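Alpha-catenin-like protein hmp-1 (Caenorhabditis elegans, PDB 5H5M) acts in the cadherin-catenin complex of adherens junctions, binding beta-catenin and actin filaments, and is required for cell migration and cell shape change during embryonic body enclosure and elongation. Local coordinates at residues F152-R164 and I179-V193. Residues are numbered along the deposited sequence; the frame is centred on the assembly and turned at random.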
loop_
_atom_site.group_PDB
_atom_site.type_symbol
_atom_site.label_atom_id
_atom_site.label_comp_id
_atom_site.label_asym_id
_atom_site.label_seq_id
_atom_site.Cartn_x
_atom_site.Cartn_y
_atom_site.Cartn_z
ATOM N N PHE A 152 12.320 -13.396 6.565
ATOM C CA PHE A 152 12.806 -12.694 5.383
ATOM C C PHE A 152 12.162 -13.235 4.105
ATOM O O PHE A 152 11.772 -12.464 3.226
ATOM C CB PHE A 152 14.329 -12.797 5.272
ATOM C CG PHE A 152 14.858 -12.421 3.917
ATOM C CD1 PHE A 152 14.994 -11.089 3.559
ATOM C CD2 PHE A 152 15.208 -13.397 2.998
ATOM C CE1 PHE A 152 15.476 -10.735 2.309
ATOM C CE2 PHE A 152 15.685 -13.050 1.746
ATOM C CZ PHE A 152 15.820 -11.716 1.401
ATOM N N GLN A 153 12.057 -14.558 4.009
ATOM C CA GLN A 153 11.482 -15.194 2.828
ATOM C C GLN A 153 10.006 -14.835 2.681
ATOM O O GLN A 153 9.539 -14.544 1.579
ATOM C CB GLN A 153 11.653 -16.713 2.891
ATOM C CG GLN A 153 11.034 -17.457 1.718
ATOM C CD GLN A 153 11.725 -17.155 0.396
ATOM O OE1 GLN A 153 12.936 -17.331 0.260
ATOM N NE2 GLN A 153 10.955 -16.693 -0.581
ATOM N N GLU A 154 9.282 -14.846 3.797
ATOM C CA GLU A 154 7.871 -14.467 3.800
ATOM C C GLU A 154 7.697 -12.999 3.415
ATOM O O GLU A 154 6.761 -12.641 2.701
ATOM C CB GLU A 154 7.243 -14.737 5.171
ATOM C CG GLU A 154 7.173 -16.214 5.525
ATOM C CD GLU A 154 6.560 -16.469 6.889
ATOM O OE1 GLU A 154 6.235 -15.488 7.593
ATOM O OE2 GLU A 154 6.404 -17.653 7.257
ATOM N N HIS A 155 8.605 -12.158 3.901
ATOM C CA HIS A 155 8.649 -10.748 3.525
ATOM C C HIS A 155 8.884 -10.604 2.021
ATOM O O HIS A 155 8.274 -9.761 1.362
ATOM C CB HIS A 155 9.746 -10.032 4.322
ATOM C CG HIS A 155 10.155 -8.707 3.756
ATOM N ND1 HIS A 155 9.460 -7.543 4.001
ATOM C CD2 HIS A 155 11.204 -8.362 2.971
ATOM C CE1 HIS A 155 10.060 -6.538 3.386
ATOM N NE2 HIS A 155 11.118 -7.009 2.753
ATOM N N ALA A 156 9.770 -11.441 1.489
ATOM C CA ALA A 156 10.058 -11.459 0.058
ATOM C C ALA A 156 8.828 -11.862 -0.758
ATOM O O ALA A 156 8.535 -11.249 -1.782
ATOM C CB ALA A 156 11.214 -12.396 -0.235
ATOM N N ASN A 157 8.116 -12.890 -0.300
ATOM C CA ASN A 157 6.890 -13.327 -0.961
ATOM C C ASN A 157 5.850 -12.216 -1.035
ATOM O O ASN A 157 5.151 -12.076 -2.038
ATOM C CB ASN A 157 6.283 -14.534 -0.243
ATOM C CG ASN A 157 7.203 -15.735 -0.236
ATOM O OD1 ASN A 157 8.163 -15.801 -1.001
ATOM N ND2 ASN A 157 6.905 -16.703 0.627
ATOM N N GLU A 158 5.750 -11.429 0.032
ATOM C CA GLU A 158 4.769 -10.353 0.085
ATOM C C GLU A 158 5.074 -9.252 -0.932
ATOM O O GLU A 158 4.203 -8.882 -1.721
ATOM C CB GLU A 158 4.693 -9.761 1.492
ATOM C CG GLU A 158 3.547 -8.775 1.678
ATOM C CD GLU A 158 3.467 -8.222 3.092
ATOM O OE1 GLU A 158 4.311 -8.598 3.934
ATOM O OE2 GLU A 158 2.555 -7.408 3.360
ATOM N N ILE A 159 6.301 -8.735 -0.929
ATOM C CA ILE A 159 6.621 -7.624 -1.823
ATOM C C ILE A 159 6.546 -8.063 -3.280
ATOM O O ILE A 159 6.211 -7.267 -4.151
ATOM C CB ILE A 159 8.020 -7.010 -1.545
ATOM C CG1 ILE A 159 9.132 -8.042 -1.717
ATOM C CG2 ILE A 159 8.070 -6.384 -0.158
ATOM C CD1 ILE A 159 10.519 -7.426 -1.764
ATOM N N VAL A 160 6.836 -9.334 -3.539
ATOM C CA VAL A 160 6.736 -9.869 -4.890
ATOM C C VAL A 160 5.273 -9.937 -5.319
ATOM O O VAL A 160 4.906 -9.461 -6.391
ATOM C CB VAL A 160 7.382 -11.269 -4.998
ATOM C CG1 VAL A 160 6.913 -11.985 -6.258
ATOM C CG2 VAL A 160 8.905 -11.152 -4.980
ATOM N N SER A 161 4.446 -10.518 -4.459
ATOM C CA SER A 161 3.018 -10.650 -4.715
ATOM C C SER A 161 2.333 -9.296 -4.880
ATOM O O SER A 161 1.535 -9.104 -5.797
ATOM C CB SER A 161 2.355 -11.436 -3.583
ATOM O OG SER A 161 0.948 -11.454 -3.734
ATOM N N VAL A 162 2.647 -8.363 -3.987
ATOM C CA VAL A 162 2.067 -7.024 -4.032
ATOM C C VAL A 162 2.481 -6.281 -5.304
ATOM O O VAL A 162 1.663 -5.599 -5.929
ATOM C CB VAL A 162 2.473 -6.200 -2.789
ATOM C CG1 VAL A 162 2.077 -4.741 -2.949
ATOM C CG2 VAL A 162 1.838 -6.791 -1.537
ATOM N N ALA A 163 3.747 -6.421 -5.690
ATOM C CA ALA A 163 4.244 -5.809 -6.919
ATOM C C ALA A 163 3.441 -6.268 -8.135
ATOM O O ALA A 163 3.059 -5.458 -8.981
ATOM C CB ALA A 163 5.721 -6.127 -7.116
ATOM N N ARG A 164 3.186 -7.569 -8.217
ATOM C CA ARG A 164 2.442 -8.127 -9.340
ATOM C C ARG A 164 0.972 -7.726 -9.297
ATOM O O ARG A 164 0.347 -7.529 -10.339
ATOM C CB ARG A 164 2.581 -9.652 -9.368
ATOM C CG ARG A 164 3.972 -10.115 -9.782
ATOM C CD ARG A 164 4.198 -11.597 -9.501
ATOM N NE ARG A 164 5.471 -12.051 -10.053
ATOM C CZ ARG A 164 6.129 -13.131 -9.641
ATOM N NH1 ARG A 164 5.640 -13.878 -8.661
ATOM N NH2 ARG A 164 7.282 -13.460 -10.207
ATOM N N ILE A 179 8.649 -3.385 -13.335
ATOM C CA ILE A 179 8.139 -3.937 -12.084
ATOM C C ILE A 179 8.054 -5.462 -12.117
ATOM O O ILE A 179 8.453 -6.135 -11.164
ATOM C CB ILE A 179 6.747 -3.356 -11.754
ATOM C CG1 ILE A 179 6.866 -1.864 -11.427
ATOM C CG2 ILE A 179 6.104 -4.111 -10.592
ATOM C CD1 ILE A 179 5.546 -1.140 -11.355
ATOM N N GLN A 180 7.544 -6.006 -13.216
ATOM C CA GLN A 180 7.380 -7.450 -13.329
ATOM C C GLN A 180 8.725 -8.171 -13.423
ATOM O O GLN A 180 8.912 -9.219 -12.802
ATOM C CB GLN A 180 6.500 -7.797 -14.528
ATOM C CG GLN A 180 5.034 -7.476 -14.288
ATOM C CD GLN A 180 4.164 -7.714 -15.499
ATOM O OE1 GLN A 180 4.618 -7.610 -16.638
ATOM N NE2 GLN A 180 2.896 -8.029 -15.259
ATOM N N HIS A 181 9.658 -7.614 -14.195
ATOM C CA HIS A 181 10.995 -8.194 -14.301
ATOM C C HIS A 181 11.726 -8.150 -12.960
ATOM O O HIS A 181 12.356 -9.129 -12.548
ATOM C CB HIS A 181 11.826 -7.478 -15.366
ATOM C CG HIS A 181 11.372 -7.742 -16.770
ATOM N ND1 HIS A 181 10.347 -7.040 -17.368
ATOM C CD2 HIS A 181 11.801 -8.639 -17.688
ATOM C CE1 HIS A 181 10.170 -7.488 -18.598
ATOM N NE2 HIS A 181 11.037 -8.459 -18.818
ATOM N N THR A 182 11.623 -7.012 -12.280
ATOM C CA THR A 182 12.263 -6.825 -10.986
ATOM C C THR A 182 11.674 -7.771 -9.945
ATOM O O THR A 182 12.402 -8.338 -9.132
ATOM C CB THR A 182 12.127 -5.370 -10.503
ATOM O OG1 THR A 182 12.601 -4.482 -11.523
ATOM C CG2 THR A 182 12.922 -5.148 -9.223
ATOM N N ALA A 183 10.358 -7.957 -9.987
ATOM C CA ALA A 183 9.687 -8.864 -9.059
ATOM C C ALA A 183 10.159 -10.304 -9.255
ATOM O O ALA A 183 10.411 -11.018 -8.281
ATOM C CB ALA A 183 8.179 -8.775 -9.220
ATOM N N ALA A 184 10.289 -10.722 -10.513
ATOM C CA ALA A 184 10.762 -12.069 -10.826
ATOM C C ALA A 184 12.213 -12.275 -10.387
ATOM O O ALA A 184 12.598 -13.376 -9.988
ATOM C CB ALA A 184 10.617 -12.352 -12.318
ATOM N N GLN A 185 13.018 -11.218 -10.470
ATOM C CA GLN A 185 14.412 -11.293 -10.043
ATOM C C GLN A 185 14.521 -11.402 -8.522
ATOM O O GLN A 185 15.342 -12.161 -8.006
ATOM C CB GLN A 185 15.200 -10.082 -10.545
ATOM C CG GLN A 185 15.504 -10.129 -12.032
ATOM C CD GLN A 185 16.265 -8.909 -12.513
ATOM O OE1 GLN A 185 15.670 -7.903 -12.896
ATOM N NE2 GLN A 185 17.591 -8.995 -12.500
ATOM N N LEU A 186 13.686 -10.650 -7.810
ATOM C CA LEU A 186 13.650 -10.719 -6.352
ATOM C C LEU A 186 13.159 -12.084 -5.883
ATOM O O LEU A 186 13.678 -12.646 -4.919
ATOM C CB LEU A 186 12.760 -9.613 -5.783
ATOM C CG LEU A 186 13.380 -8.214 -5.787
ATOM C CD1 LEU A 186 12.331 -7.145 -5.509
ATOM C CD2 LEU A 186 14.489 -8.139 -4.760
ATOM N N GLU A 187 12.157 -12.610 -6.577
ATOM C CA GLU A 187 11.619 -13.932 -6.285
ATOM C C GLU A 187 12.697 -15.006 -6.446
ATOM O O GLU A 187 12.739 -15.991 -5.705
ATOM C CB GLU A 187 10.431 -14.222 -7.201
ATOM C CG GLU A 187 9.817 -15.599 -7.044
ATOM C CD GLU A 187 8.629 -15.796 -7.965
ATOM O OE1 GLU A 187 8.805 -15.676 -9.199
ATOM O OE2 GLU A 187 7.518 -16.057 -7.458
ATOM N N LYS A 188 13.569 -14.795 -7.425
ATOM C CA LYS A 188 14.686 -15.687 -7.690
ATOM C C LYS A 188 15.787 -15.537 -6.636
ATOM O O LYS A 188 16.330 -16.521 -6.135
ATOM C CB LYS A 188 15.238 -15.400 -9.086
ATOM C CG LYS A 188 16.485 -16.161 -9.473
ATOM C CD LYS A 188 16.925 -15.752 -10.871
ATOM C CE LYS A 188 15.755 -15.806 -11.847
ATOM N NZ LYS A 188 16.079 -15.172 -13.158
ATOM N N LEU A 189 16.094 -14.291 -6.299
ATOM C CA LEU A 189 17.204 -13.957 -5.414
ATOM C C LEU A 189 16.951 -14.303 -3.937
ATOM O O LEU A 189 17.875 -14.699 -3.217
ATOM C CB LEU A 189 17.519 -12.466 -5.553
ATOM C CG LEU A 189 18.769 -11.897 -4.885
ATOM C CD1 LEU A 189 20.015 -12.618 -5.368
ATOM C CD2 LEU A 189 18.871 -10.405 -5.159
ATOM N N ALA A 190 15.701 -14.155 -3.500
ATOM C CA ALA A 190 15.325 -14.316 -2.093
ATOM C C ALA A 190 15.784 -15.630 -1.432
ATOM O O ALA A 190 16.357 -15.594 -0.345
ATOM C CB ALA A 190 13.807 -14.162 -1.943
ATOM N N PRO A 191 15.532 -16.792 -2.065
ATOM C CA PRO A 191 15.971 -18.009 -1.367
ATOM C C PRO A 191 17.493 -18.146 -1.342
ATOM O O PRO A 191 18.039 -18.836 -0.480
ATOM C CB PRO A 191 15.342 -19.145 -2.188
ATOM C CG PRO A 191 14.347 -18.491 -3.106
ATOM C CD PRO A 191 14.854 -17.107 -3.336
ATOM N N GLN A 192 18.163 -17.495 -2.286
ATOM C CA GLN A 192 19.618 -17.531 -2.347
ATOM C C GLN A 192 20.215 -16.633 -1.274
ATOM O O GLN A 192 21.234 -16.971 -0.669
ATOM C CB GLN A 192 20.108 -17.110 -3.734
ATOM C CG GLN A 192 19.535 -17.949 -4.862
ATOM C CD GLN A 192 19.936 -17.438 -6.234
ATOM O OE1 GLN A 192 20.605 -16.413 -6.357
ATOM N NE2 GLN A 192 19.527 -18.155 -7.274
ATOM N N VAL A 193 19.577 -15.487 -1.047
ATOM C CA VAL A 193 19.978 -14.581 0.025
ATOM C C VAL A 193 19.860 -15.288 1.370
ATOM O O VAL A 193 20.758 -15.205 2.207
ATOM C CB VAL A 193 19.125 -13.295 0.042
ATOM C CG1 VAL A 193 19.434 -12.461 1.282
ATOM C CG2 VAL A 193 19.359 -12.483 -1.218
HETATM O O HOH W 1 11.265 -16.644 -3.663
HETATM O O HOH W 2 7.106 -11.399 -12.425
#
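The guanidinium of Arg164 presents its edge to Glu187 and to a water, both near its plane. With Glu187 it forms a doubly hydrogen-bonded salt bridge: NH2 bonds OE1 at 2.9 Å and NH1 bonds OE2 at 3.1 Å, the first nearly straight at 174°. One face of the guanidinium rests against CG1 of Val160, one turn earlier on its own helix. The fork is not coplanar, for the planes stand 61° apart and both carboxylate oxygens are met from above their plane. An arginine suits this margin because its chain, extended from CG to NE, reaches across, while NE gives a third bond to the water, which also binds Gln180 O. A methionine in place of Arg164 would probably leave Glu187 without its charged mate and the water at Gln180 O without its NE donor. The ring of Phe152 turns its edge to Ala190 O, 3.4 Å from CE2, and its CZ touches Val193 CG1 at 3.7 Å. With CG anti to the backbone N (chi1 165°), this ring reaches inward, where Trp220 of helix 207-233 meets it edge-to-face.

Between these ends Ala156, Ala183 and Ala190 let the antiparallel helices pack directly, their axes 9.3 Å apart; the methyls of Ala156 and Ala190 touch at 3.6 Å. Branched Val160 packs its CG2 on the backbone, 3.6 Å from Ala183 O. Deeper in, Ile159 and Leu186 cross at about a right angle. Gln153, bent at chi2, lays OE1 against Pro191 and sends NE2 to Asn157 OD1 and to a second bridging water, held by Glu187 O.

In these neighbouring helices of the M domain, a region of helical bundles as in the vinculin family, alanines and branched side chains thus set the spacing, while the marginal salt bridge and water bridges probably help fix the register.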